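Local coordinates for putative large adhesion protein (Lap) involved in biofilm formation (Marinobacter hydrocarbonoclasticus ATCC 49840, PDB 6M8M) that probably helps the bacterium adhere and form biofilms through a calcium-dependent PA14 domain that binds sugars such as glucose, at residues 85-90 and 184-189; 68-73 and 107-112; 62-67 and 113-118. All coordinates share one frame; numbering follows the deposited sequence.

Contact 1 of 3, residues 85-90 and 184-189; sequences GDLGGN and GAAQLR. With CA (calcium ion), chain E; BGC (beta-D-glucopyranose), chain B.
Asp86 turns its carboxylate onto Gly184 through its first torsion. CG lies beside the backbone N and opposite the carbonyl carbon (chi1 -52°). This folds the carboxylate back alongside the main-chain amide, and both meet Gly184. Two hydrogen bonds result. Gly184 N donates to Asp86 OD1 over 2.9 Å, almost perfectly straight at 178°, and reaches the oxygen on its anti lone pair. In return, Asp86 N donates to Gly184 O over 2.8 Å, in the carbonyl plane and on a lone pair. Both polar groups of Gly184 are therefore held by one residue.

Beside this polar pair lies a small apolar patch. Leu87 CB meets Ala186 CB at 3.7 Å, where strand 186-194 begins. The leucine branch runs on into the fold, where it packs on Tyr179, Val93 and Phe96. Residues 86-89 form a type I beta turn, closed by Gly89 N on Asp86 O at 2.9 Å.

Ala185, which follows Gly184, is part of the sugar site. Ala185 O binds the calcium ion at 2.3 Å, and Ala185 N donates to the glucose O2 over 2.9 Å. The glucose itself supplies O1 and O2 to the metal, each at 2.5 Å. Asp136, Asp137, Asp181 and Gly183 complete the shell. Asp181 also accepts a hydrogen bond from Leu87 N, which ties the 85-90 loop to a calcium ligand.

This is a calcium-bridged lectin site, where the metal holds the sugar directly. Asp86 is not a metal ligand; it supports the site indirectly, through Gly184 of the sugar pocket. By fixing both ends of Gly184, it probably helps to orient the Gly184-Ala185 peptide, whose N-H donates to the sugar, just ahead of the Ala185 carbonyl that binds calcium.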
ATOM      1  N   GLY A  85      12.318  13.863   1.670  1.00  9.85           N
ATOM      2  CA  GLY A  85      12.276  14.398   3.011  1.00 11.39           C
ATOM      3  C   GLY A  85      11.432  13.611   3.980  1.00  8.92           C
ATOM      4  O   GLY A  85      10.944  14.187   4.967  1.00 10.37           O
ATOM      5  N   ASP A  86      11.237  12.313   3.712  1.00  7.13           N
ATOM      6  CA  ASP A  86      10.509  11.360   4.535  1.00  5.89           C
ATOM      7  C   ASP A  86       9.005  11.418   4.297  1.00  6.06           C
ATOM      8  O   ASP A  86       8.390  12.491   4.391  1.00  6.42           O
ATOM      9  CB  ASP A  86      10.721  11.553   6.042  1.00  7.20           C
ATOM     10  CG  ASP A  86      12.178  11.599   6.465  1.00  8.83           C
ATOM     11  OD1 ASP A  86      13.063  11.040   5.779  1.00  9.63           O
ATOM     12  OD2 ASP A  86      12.442  12.187   7.535  1.00  9.15           O
ATOM     13  N   LEU A  87       8.384  10.264   4.054  1.00  5.72           N
ATOM     14  CA  LEU A  87       6.928  10.220   4.000  1.00  4.72           C
ATOM     15  C   LEU A  87       6.315  10.744   5.288  1.00  4.88           C
ATOM     16  O   LEU A  87       5.240  11.351   5.261  1.00  5.43           O
ATOM     17  CB  LEU A  87       6.464   8.795   3.724  1.00  5.54           C
ATOM     18  CG  LEU A  87       4.959   8.584   3.681  1.00  6.09           C
ATOM     19  CD1 LEU A  87       4.286   9.550   2.714  1.00  6.61           C
ATOM     20  CD2 LEU A  87       4.649   7.152   3.271  1.00  6.05           C
ATOM     21  N   GLY A  88       6.982  10.529   6.421  1.00  5.04           N
ATOM     22  CA  GLY A  88       6.507  11.022   7.692  1.00  6.11           C
ATOM     23  C   GLY A  88       6.808  12.473   7.995  1.00  5.59           C
ATOM     24  O   GLY A  88       6.467  12.956   9.079  1.00  6.24           O
ATOM     25  N   GLY A  89       7.426  13.196   7.082  1.00  5.64           N
ATOM     26  CA  GLY A  89       7.726  14.594   7.314  1.00  6.53           C
ATOM     27  C   GLY A  89       6.498  15.478   7.239  1.00  5.73           C
ATOM     28  O   GLY A  89       5.450  15.111   6.719  1.00  6.41           O
ATOM     29  N   ASN A  90       6.636  16.704   7.748  1.00  6.95           N
ATOM     30  CA  ASN A  90       5.514  17.638   7.772  1.00  7.29           C
ATOM     31  C   ASN A  90       4.950  17.830   6.367  1.00  7.40           C
ATOM     32  O   ASN A  90       5.684  18.148   5.431  1.00  7.67           O
ATOM     33  CB  ASN A  90       5.975  18.976   8.356  1.00  7.21           C
ATOM     34  CG  ASN A  90       4.817  19.817   8.893  1.00  8.74           C
ATOM     35  OD1 ASN A  90       3.934  19.339   9.592  1.00  8.40           O
ATOM     36  ND2 ASN A  90       4.862  21.113   8.600  1.00 13.85           N
ATOM     37  N   GLY A 184      13.724   9.133   3.754  1.00  6.05           N
ATOM     38  CA  GLY A 184      14.276   9.617   2.486  1.00  6.44           C
ATOM     39  C   GLY A 184      13.174   9.891   1.472  1.00  6.24           C
ATOM     40  O   GLY A 184      12.255  10.665   1.741  1.00  8.62           O
ATOM     41  N   ALA A 185      13.269   9.266   0.315  1.00  6.03           N
ATOM     42  CA  ALA A 185      12.220   9.357  -0.693  1.00  5.83           C
ATOM     43  C   ALA A 185      11.168   8.285  -0.426  1.00  5.29           C
ATOM     44  O   ALA A 185      11.428   7.284   0.244  1.00  4.96           O
ATOM     45  CB  ALA A 185      12.802   9.208  -2.096  1.00  6.83           C
ATOM     46  N   ALA A 186       9.975   8.491  -0.975  1.00  5.13           N
ATOM     47  CA  ALA A 186       8.886   7.545  -0.773  1.00  5.40           C
ATOM     48  C   ALA A 186       8.002   7.560  -2.008  1.00  5.18           C
ATOM     49  O   ALA A 186       7.582   8.635  -2.465  1.00  5.70           O
ATOM     50  CB  ALA A 186       8.057   7.921   0.457  1.00  5.43           C
ATOM     51  N   GLN A 187       7.685   6.372  -2.517  1.00  4.82           N
ATOM     52  CA  GLN A 187       6.845   6.233  -3.697  1.00  4.68           C
ATOM     53  C   GLN A 187       6.117   4.906  -3.623  1.00  4.85           C
ATOM     54  O   GLN A 187       6.694   3.917  -3.161  1.00  4.59           O
ATOM     55  CB  GLN A 187       7.687   6.288  -4.978  1.00  7.02           C
ATOM     56  CG  GLN A 187       6.852   6.179  -6.248  1.00  8.12           C
ATOM     57  CD  GLN A 187       7.648   6.435  -7.504  1.00 10.21           C
ATOM     58  OE1 GLN A 187       8.881   6.437  -7.482  1.00 13.68           O
ATOM     59  NE2 GLN A 187       6.952   6.644  -8.613  1.00 10.75           N
ATOM     60  N   LEU A 188       4.875   4.878  -4.097  1.00  4.98           N
ATOM     61  CA  LEU A 188       4.133   3.628  -4.227  1.00  4.77           C
ATOM     62  C   LEU A 188       3.213   3.744  -5.436  1.00  4.70           C
ATOM     63  O   LEU A 188       2.248   4.515  -5.412  1.00  5.36           O
ATOM     64  CB  LEU A 188       3.321   3.304  -2.983  1.00  5.12           C
ATOM     65  CG  LEU A 188       2.470   2.036  -3.064  1.00  5.57           C
ATOM     66  CD1 LEU A 188       3.331   0.793  -3.225  1.00  6.41           C
ATOM     67  CD2 LEU A 188       1.587   1.922  -1.831  1.00  6.92           C
ATOM     68  N   ARG A 189       3.468   2.946  -6.469  1.00  4.80           N
ATOM     69  CA  ARG A 189       2.605   2.880  -7.642  1.00  5.41           C
ATOM     70  C   ARG A 189       2.298   1.416  -7.911  1.00  5.17           C
ATOM     71  O   ARG A 189       3.213   0.622  -8.160  1.00  5.81           O
ATOM     72  CB  ARG A 189       3.286   3.506  -8.860  1.00  6.36           C
ATOM     73  CG  ARG A 189       2.403   3.502 -10.096  1.00  7.29           C
ATOM     74  CD  ARG A 189       3.150   3.973 -11.327  1.00 10.51           C
ATOM     75  NE  ARG A 189       3.617   5.346 -11.179  1.00 10.98           N
ATOM     76  CZ  ARG A 189       4.782   5.800 -11.625  1.00 11.43           C
ATOM     77  NH1 ARG A 189       5.640   4.987 -12.236  1.00 15.28           N
ATOM     78  NH2 ARG A 189       5.112   7.067 -11.433  1.00 14.39           N
TER
HETATM   79 CA    CA E 304      12.524   5.668   1.488  1.00  4.48          CA
HETATM   80  C2  BGC B 301      15.621   6.018   0.142  1.00  5.73           C
HETATM   81  C3  BGC B 301      16.500   6.217  -1.049  1.00  7.97           C
HETATM   82  C4  BGC B 301      17.808   5.483  -0.883  1.00  7.41           C
HETATM   83  C5  BGC B 301      17.550   4.012  -0.590  1.00  8.26           C
HETATM   84  C6  BGC B 301      18.791   3.207  -0.366  1.00  9.06           C
HETATM   85  C1  BGC B 301      15.414   4.534   0.394  1.00  5.97           C
HETATM   86  O1  BGC B 301      14.664   4.348   1.512  1.00  4.57           O
HETATM   87  O2  BGC B 301      14.316   6.595  -0.009  1.00  5.81           O
HETATM   88  O3  BGC B 301      16.741   7.626  -1.257  1.00 11.08           O
HETATM   89  O4  BGC B 301      18.555   5.544  -2.097  1.00 12.34           O
HETATM   90  O5  BGC B 301      16.718   3.885   0.609  1.00  6.57           O
HETATM   91  O6  BGC B 301      19.559   3.721   0.693  1.00  8.81           O

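Contact 2 of 3, residues 68-73 and 107-112; sequences EADATF and DPENSS. With CA (calcium ion), chain C.
Pro108 packs its ring against the start of strand 71-75, and this is the close side of the contact. Pro108 CB lies 3.9 Å from Asp70 CB and 4.2 Å from Ala71 CB. The proline ring is buried, with Tyr42, Val93 and Gln94 also around it. Asp70 and Ala71 both face Tyr42 as a classic beta bulge on the edge of the sheet.

The outer side is different. Here Glu109 leans toward Asp70, and the two carboxylates meet without a hydrogen bond. Asp70 OD1 and Glu109 OE1 are 3.4 Å apart, with their planes turned 52° against each other. Glu109 gets there with CG set between the backbone N and the carbonyl carbon (chi1 68°) and an extended chain beyond. Asp70 has its main polar partner elsewhere, since OD2 accepts from Ala44 N. A bound sodium ion lies about 4 Å from the Glu109 side chain and may offset part of the paired negative charge.

Pro108 also faces the other way through its carbonyl. Pro108 O binds a calcium ion at 2.4 Å, as does Asp107 OD1 at the same distance. Asn110 OD1 is the third protein ligand, and four waters fill the remaining places. One of these waters donates to Asp107 OD2 over 2.7 Å. Asp107 OD1 is also bonded by Gln94 NE2, which links the site to helix 92-96.

With four waters among its seven ligands, this calcium is held by only three protein atoms. It gathers three nearby residues of one loop, so its likely role is to shape that loop. The contact with 68-73 rests on carbon packing, while its acidic pair is probably moderated by cation and solvent.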
ATOM      1  N   GLU A  68      -3.435   1.349  16.443  1.00 17.26           N
ATOM      2  CA  GLU A  68      -4.492   1.910  15.624  1.00 14.02           C
ATOM      3  C   GLU A  68      -3.884   2.945  14.684  1.00 11.35           C
ATOM      4  O   GLU A  68      -2.919   3.639  15.016  1.00 13.23           O
ATOM      5  CB  GLU A  68      -5.603   2.535  16.460  1.00 20.29           C
ATOM      6  CG  GLU A  68      -6.810   2.939  15.619  1.00 21.94           C
ATOM      7  CD  GLU A  68      -8.058   3.133  16.448  1.00 28.29           C
ATOM      8  OE1 GLU A  68      -8.857   4.037  16.124  1.00 33.22           O
ATOM      9  OE2 GLU A  68      -8.234   2.379  17.425  1.00 25.61           O
ATOM     10  N   ALA A  69      -4.453   3.021  13.498  1.00 10.42           N
ATOM     11  CA  ALA A  69      -3.953   3.942  12.493  1.00  8.87           C
ATOM     12  C   ALA A  69      -4.019   5.372  13.000  1.00  7.76           C
ATOM     13  O   ALA A  69      -4.972   5.763  13.687  1.00  9.43           O
ATOM     14  CB  ALA A  69      -4.814   3.811  11.240  1.00  9.94           C
ATOM     15  N   ASP A  70      -3.024   6.159  12.638  1.00  6.61           N
ATOM     16  CA  ASP A  70      -3.024   7.581  12.938  1.00  7.99           C
ATOM     17  C   ASP A  70      -3.918   8.393  12.017  1.00  7.03           C
ATOM     18  O   ASP A  70      -4.335   9.494  12.391  1.00  8.37           O
ATOM     19  CB  ASP A  70      -1.593   8.091  12.883  1.00  8.80           C
ATOM     20  CG  ASP A  70      -0.726   7.450  13.948  1.00  9.75           C
ATOM     21  OD1 ASP A  70      -0.929   7.760  15.146  1.00 16.73           O
ATOM     22  OD2 ASP A  70       0.119   6.593  13.618  1.00  9.51           O
ATOM     23  N   ALA A  71      -4.224   7.889  10.831  1.00  6.65           N
ATOM     24  CA  ALA A  71      -5.205   8.505   9.955  1.00  6.37           C
ATOM     25  C   ALA A  71      -5.718   7.416   9.033  1.00  5.57           C
ATOM     26  O   ALA A  71      -5.039   6.415   8.791  1.00  6.52           O
ATOM     27  CB  ALA A  71      -4.607   9.646   9.132  1.00  7.00           C
ATOM     28  N   THR A  72      -6.927   7.615   8.527  1.00  5.60           N
ATOM     29  CA  THR A  72      -7.490   6.763   7.494  1.00  6.24           C
ATOM     30  C   THR A  72      -7.740   7.597   6.246  1.00  6.06           C
ATOM     31  O   THR A  72      -7.765   8.831   6.296  1.00  6.60           O
ATOM     32  CB  THR A  72      -8.792   6.112   7.954  1.00  7.08           C
ATOM     33  OG1 THR A  72      -9.774   7.109   8.229  1.00  9.04           O
ATOM     34  CG2 THR A  72      -8.570   5.270   9.188  1.00  9.63           C
ATOM     35  N   PHE A  73      -7.913   6.918   5.123  1.00  5.37           N
ATOM     36  CA  PHE A  73      -8.173   7.566   3.845  1.00  5.76           C
ATOM     37  C   PHE A  73      -8.809   6.537   2.929  1.00  6.09           C
ATOM     38  O   PHE A  73      -9.033   5.388   3.324  1.00  7.00           O
ATOM     39  CB  PHE A  73      -6.914   8.208   3.259  1.00  5.73           C
ATOM     40  CG  PHE A  73      -5.830   7.232   2.845  1.00  5.91           C
ATOM     41  CD1 PHE A  73      -4.921   6.726   3.767  1.00  6.52           C
ATOM     42  CD2 PHE A  73      -5.695   6.852   1.519  1.00  5.62           C
ATOM     43  CE1 PHE A  73      -3.916   5.857   3.374  1.00  5.88           C
ATOM     44  CE2 PHE A  73      -4.703   5.982   1.126  1.00  6.14           C
ATOM     45  CZ  PHE A  73      -3.810   5.483   2.054  1.00  6.43           C
ATOM     46  N   ASP A 107      -4.603  15.194   9.863  1.00  6.87           N
ATOM     47  CA  ASP A 107      -3.179  15.293   9.560  1.00  6.41           C
ATOM     48  C   ASP A 107      -2.450  14.479  10.619  1.00  7.08           C
ATOM     49  O   ASP A 107      -2.396  14.904  11.786  1.00  7.77           O
ATOM     50  CB  ASP A 107      -2.727  16.740   9.586  1.00  7.61           C
ATOM     51  CG  ASP A 107      -1.250  16.907   9.270  1.00  8.00           C
ATOM     52  OD1 ASP A 107      -0.555  15.884   9.056  1.00  7.12           O
ATOM     53  OD2 ASP A 107      -0.763  18.065   9.220  1.00  9.09           O
ATOM     54  N   PRO A 108      -1.938  13.300  10.298  1.00  6.32           N
ATOM     55  CA  PRO A 108      -1.289  12.480  11.323  1.00  7.46           C
ATOM     56  C   PRO A 108       0.004  13.117  11.802  1.00  6.16           C
ATOM     57  O   PRO A 108       0.615  13.930  11.118  1.00  6.66           O
ATOM     58  CB  PRO A 108      -1.022  11.159  10.600  1.00  8.21           C
ATOM     59  CG  PRO A 108      -0.858  11.559   9.170  1.00  7.12           C
ATOM     60  CD  PRO A 108      -1.786  12.737   8.944  1.00  7.30           C
ATOM     61  N   GLU A 109       0.422  12.732  12.999  1.00  7.15           N
ATOM     62  CA  GLU A 109       1.680  13.230  13.534  1.00  7.04           C
ATOM     63  C   GLU A 109       2.826  12.895  12.592  1.00  6.35           C
ATOM     64  O   GLU A 109       2.780  11.905  11.853  1.00  7.04           O
ATOM     65  CB  GLU A 109       1.931  12.622  14.914  1.00  9.04           C
ATOM     66  CG  GLU A 109       2.215  11.139  14.882  1.00 10.61           C
ATOM     67  CD  GLU A 109       2.036  10.472  16.237  1.00 16.61           C
ATOM     68  OE1 GLU A 109       0.874  10.259  16.655  1.00 21.14           O
ATOM     69  OE2 GLU A 109       3.050  10.161  16.888  1.00 16.06           O
ATOM     70  N   ASN A 110       3.840  13.746  12.604  1.00  6.40           N
ATOM     71  CA  ASN A 110       5.034  13.529  11.803  1.00  6.59           C
ATOM     72  C   ASN A 110       5.975  12.534  12.485  1.00  6.48           C
ATOM     73  O   ASN A 110       5.978  12.386  13.709  1.00  7.30           O
ATOM     74  CB  ASN A 110       5.766  14.849  11.610  1.00  7.11           C
ATOM     75  CG  ASN A 110       4.902  15.897  10.934  1.00  7.05           C
ATOM     76  OD1 ASN A 110       3.997  15.575  10.165  1.00  6.60           O
ATOM     77  ND2 ASN A 110       5.163  17.156  11.228  1.00  7.94           N
ATOM     78  N   SER A 111       6.783  11.842  11.680  1.00  5.74           N
ATOM     79  CA  SER A 111       7.676  10.832  12.217  1.00  6.07           C
ATOM     80  C   SER A 111       8.775  10.514  11.217  1.00  5.48           C
ATOM     81  O   SER A 111       8.729  10.918  10.056  1.00  5.87           O
ATOM     82  CB  SER A 111       6.911   9.557  12.567  1.00  6.06           C
ATOM     83  OG  SER A 111       6.282   9.009  11.413  1.00  6.41           O
ATOM     84  N   SER A 112       9.757   9.743  11.685  1.00  5.51           N
ATOM     85  CA  SER A 112      10.892   9.363  10.852  1.00  5.71           C
ATOM     86  C   SER A 112      10.494   8.386   9.757  1.00  4.90           C
ATOM     87  O   SER A 112      11.022   8.453   8.638  1.00  5.75           O
ATOM     88  CB  SER A 112      11.983   8.749  11.733  1.00  5.28           C
ATOM     89  OG  SER A 112      11.525   7.584  12.397  1.00  5.53           O
TER
HETATM   90 CA    CA C 302       1.714  15.372   9.617  1.00  6.14          CA
HETATM   91  O   HOH W   1       1.911  17.686   8.762  1.00  7.57           O
HETATM   92  O   HOH W   2       2.401  13.078   9.137  1.00  7.08           O
HETATM   93  O   HOH W   3       1.922  15.156   7.235  1.00  6.98           O
HETATM   94  O   HOH W   4       1.512  16.671  11.619  1.00  8.62           O

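Contact 3 of 3, residues 62-67 and 113-118; sequences AFIAAN and DAIVKL. With CA (calcium ion), chain D.
Phe63 O is gripped twice near the end of its helix. Asn67 ND2 donates to it over 2.9 Å with a nearly straight bond (171°), and Ala66 N adds a longer bond. The Asn67 bond lies in the plane of its own amide but reaches the carbonyl from a tilt. It holds the asparagine over Phe63 and fixes the turn of its amide.

The motif is a helix laid across an antiparallel sheet of the PA14 beta fold. Helix 57-66 crosses strand 113-122 at a steep angle, 72° between the short segments, with axes 10.2 Å apart at closest approach. No hydrogen bond joins them; the interface is made by side chains.

Ile64 is the main contributor from the helix. Its CD1 comes down on Ile115 CG2 at 3.6 Å. Ile115 holds CG2 anti to its backbone nitrogen, and this methyl receives the CG1-CD1 arm of Ile64, the two side chains meeting at a slant. On one flank of this pair, Phe63 CD2 touches Ile115 CD1 at 3.8 Å. On the other, the extended chain of Lys117 runs past the helix, and its CD lies 3.9 Å from Ile64 CG2. Tyr43 and Val178 also pack against Ile64, while Trp180 and Leu54 pack against Ile115. The Phe63 ring makes an edge-to-face pair with Tyr45.

The start of the strand has a separate task. Asp113 binds a calcium ion with both carboxylate oxygens, OD1 at 2.4 Å and OD2 at 2.5 Å. Gln47, Asn53 and Gln182 share this ion, together with a water. The metal thus ties the strand to the segment before helix 57-66 and to the loop of the glucose site. Back at the helix, Asn67 ND2 stands 3.3 Å above the plane of the Phe63 ring, over its centre.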
ATOM      1  N   ALA A  62       3.767  -6.412  12.355  1.00  6.04           N
ATOM      2  CA  ALA A  62       3.655  -6.458  13.809  1.00  6.55           C
ATOM      3  C   ALA A  62       3.297  -5.095  14.366  1.00  6.92           C
ATOM      4  O   ALA A  62       2.515  -4.995  15.321  1.00  7.03           O
ATOM      5  CB  ALA A  62       4.958  -6.961  14.431  1.00  7.74           C
ATOM      6  N   PHE A  63       3.877  -4.032  13.814  1.00  5.71           N
ATOM      7  CA  PHE A  63       3.523  -2.700  14.284  1.00  6.17           C
ATOM      8  C   PHE A  63       2.063  -2.389  13.963  1.00  5.94           C
ATOM      9  O   PHE A  63       1.309  -1.886  14.818  1.00  7.24           O
ATOM     10  CB  PHE A  63       4.436  -1.641  13.672  1.00  6.59           C
ATOM     11  CG  PHE A  63       4.290  -0.301  14.322  1.00  6.20           C
ATOM     12  CD1 PHE A  63       4.903  -0.036  15.536  1.00  6.88           C
ATOM     13  CD2 PHE A  63       3.520   0.690  13.741  1.00  6.95           C
ATOM     14  CE1 PHE A  63       4.752   1.187  16.154  1.00  7.78           C
ATOM     15  CE2 PHE A  63       3.387   1.931  14.350  1.00  8.34           C
ATOM     16  CZ  PHE A  63       3.991   2.169  15.559  1.00  8.16           C
ATOM     17  N   ILE A  64       1.634  -2.694  12.737  1.00  5.53           N
ATOM     18  CA  ILE A  64       0.239  -2.464  12.366  1.00  6.39           C
ATOM     19  C   ILE A  64      -0.693  -3.185  13.330  1.00  7.76           C
ATOM     20  O   ILE A  64      -1.682  -2.616  13.806  1.00  8.11           O
ATOM     21  CB  ILE A  64      -0.011  -2.929  10.922  1.00  6.05           C
ATOM     22  CG1 ILE A  64       0.698  -2.034   9.908  1.00  6.41           C
ATOM     23  CG2 ILE A  64      -1.504  -3.016  10.647  1.00  8.26           C
ATOM     24  CD1 ILE A  64       0.732  -2.624   8.516  1.00  6.81           C
ATOM     25  N   ALA A  65      -0.404  -4.450  13.623  1.00  7.16           N
ATOM     26  CA  ALA A  65      -1.347  -5.267  14.374  1.00  8.75           C
ATOM     27  C   ALA A  65      -1.509  -4.806  15.812  1.00 10.92           C
ATOM     28  O   ALA A  65      -2.536  -5.111  16.431  1.00 14.45           O
ATOM     29  CB  ALA A  65      -0.910  -6.734  14.352  1.00  9.38           C
ATOM     30  N   ALA A  66      -0.538  -4.089  16.352  1.00  9.28           N
ATOM     31  CA  ALA A  66      -0.557  -3.653  17.740  1.00 11.94           C
ATOM     32  C   ALA A  66      -0.955  -2.193  17.890  1.00 10.95           C
ATOM     33  O   ALA A  66      -0.958  -1.680  19.013  1.00 13.91           O
ATOM     34  CB  ALA A  66       0.823  -3.886  18.368  1.00 14.38           C
ATOM     35  N   ASN A  67      -1.294  -1.506  16.800  1.00 10.87           N
ATOM     36  CA  ASN A  67      -1.551  -0.078  16.858  1.00 11.94           C
ATOM     37  C   ASN A  67      -2.792   0.260  16.053  1.00 11.64           C
ATOM     38  O   ASN A  67      -3.172  -0.450  15.127  1.00 18.19           O
ATOM     39  CB  ASN A  67      -0.365   0.722  16.310  1.00 12.71           C
ATOM     40  CG  ASN A  67       0.796   0.728  17.256  1.00 13.17           C
ATOM     41  OD1 ASN A  67       0.839   1.546  18.177  1.00 15.65           O
ATOM     42  ND2 ASN A  67       1.740  -0.189  17.068  1.00 11.17           N
ATOM     43  N   ASP A 113       9.625   7.432  10.077  1.00  4.46           N
ATOM     44  CA  ASP A 113       9.248   6.328   9.212  1.00  4.47           C
ATOM     45  C   ASP A 113       7.729   6.332   9.083  1.00  4.31           C
ATOM     46  O   ASP A 113       7.014   6.917   9.900  1.00  5.25           O
ATOM     47  CB  ASP A 113       9.701   4.984   9.791  1.00  4.82           C
ATOM     48  CG  ASP A 113      11.230   4.834   9.905  1.00  4.95           C
ATOM     49  OD1 ASP A 113      11.912   5.733  10.460  1.00  5.56           O
ATOM     50  OD2 ASP A 113      11.765   3.801   9.449  1.00  5.10           O
ATOM     51  N   ALA A 114       7.205   5.608   8.101  1.00  4.17           N
ATOM     52  CA  ALA A 114       5.762   5.612   7.891  1.00  4.68           C
ATOM     53  C   ALA A 114       5.327   4.313   7.240  1.00  3.83           C
ATOM     54  O   ALA A 114       6.062   3.714   6.459  1.00  4.83           O
ATOM     55  CB  ALA A 114       5.351   6.794   7.023  1.00  6.41           C
ATOM     56  N   ILE A 115       4.097   3.908   7.548  1.00  4.27           N
ATOM     57  CA  ILE A 115       3.509   2.674   7.043  1.00  4.79           C
ATOM     58  C   ILE A 115       2.142   3.004   6.467  1.00  4.74           C
ATOM     59  O   ILE A 115       1.376   3.770   7.071  1.00  5.22           O
ATOM     60  CB  ILE A 115       3.360   1.643   8.179  1.00  5.01           C
ATOM     61  CG1 ILE A 115       4.730   1.217   8.716  1.00  5.74           C
ATOM     62  CG2 ILE A 115       2.575   0.427   7.732  1.00  6.08           C
ATOM     63  CD1 ILE A 115       4.686   0.580  10.082  1.00  7.13           C
ATOM     64  N   VAL A 116       1.818   2.396   5.321  1.00  4.35           N
ATOM     65  CA  VAL A 116       0.483   2.487   4.737  1.00  5.14           C
ATOM     66  C   VAL A 116      -0.057   1.079   4.566  1.00  5.32           C
ATOM     67  O   VAL A 116       0.657   0.181   4.099  1.00  6.18           O
ATOM     68  CB  VAL A 116       0.518   3.208   3.376  1.00  5.32           C
ATOM     69  CG1 VAL A 116      -0.858   3.200   2.721  1.00  8.13           C
ATOM     70  CG2 VAL A 116       1.044   4.612   3.535  1.00  8.04           C
ATOM     71  N   LYS A 117      -1.320   0.884   4.929  1.00  5.31           N
ATOM     72  CA  LYS A 117      -2.038  -0.353   4.668  1.00  5.33           C
ATOM     73  C   LYS A 117      -3.267  -0.038   3.846  1.00  5.02           C
ATOM     74  O   LYS A 117      -3.968   0.941   4.116  1.00  6.50           O
ATOM     75  CB  LYS A 117      -2.421  -1.010   5.977  1.00  5.88           C
ATOM     76  CG  LYS A 117      -3.226  -2.273   5.825  1.00  6.82           C
ATOM     77  CD  LYS A 117      -3.383  -2.938   7.183  1.00  9.20           C
ATOM     78  CE  LYS A 117      -4.329  -4.109   7.143  1.00 11.54           C
ATOM     79  NZ  LYS A 117      -4.425  -4.710   8.508  1.00 15.01           N
ATOM     80  N   LEU A 118      -3.512  -0.851   2.841  1.00  4.74           N
ATOM     81  CA  LEU A 118      -4.677  -0.722   1.978  1.00  5.56           C
ATOM     82  C   LEU A 118      -5.396  -2.053   1.943  1.00  5.05           C
ATOM     83  O   LEU A 118      -4.768  -3.087   1.720  1.00  6.28           O
ATOM     84  CB  LEU A 118      -4.243  -0.331   0.560  1.00  5.64           C
ATOM     85  CG  LEU A 118      -3.671   1.083   0.431  1.00  8.99           C
ATOM     86  CD1 LEU A 118      -2.741   1.193  -0.761  1.00 11.99           C
ATOM     87  CD2 LEU A 118      -4.799   2.095   0.295  1.00  9.32           C
TER
HETATM   88 CA    CA D 303      14.002   4.940   9.509  1.00  4.59          CA
HETATM   89  O   HOH W   5      16.186   5.075   8.378  1.00  5.56           O

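Contact 3 is the most inward: none of its touching residues is exposed, and its apolar side chains join a helix to a sheet strand. Contacts 1 and 2 lie slightly farther out, and each includes an exposed residue. Only contact 1 is joined by hydrogen bonds. Contact 2 is carbon packing beside two close carboxylates, with calcium holding one of its loops. Each contact holds ligands of a different calcium ion. The loops of contacts 1 and 2 join directly, probably through Gly88 O with Ser111 N and Asn90 OD1 with Asn110 ND2. Strand 113-122 meets both: Ala114 packs on Leu87, while Val116 and Leu118 pack on Phe73. Contacts 2 and 3 reach the same sheet.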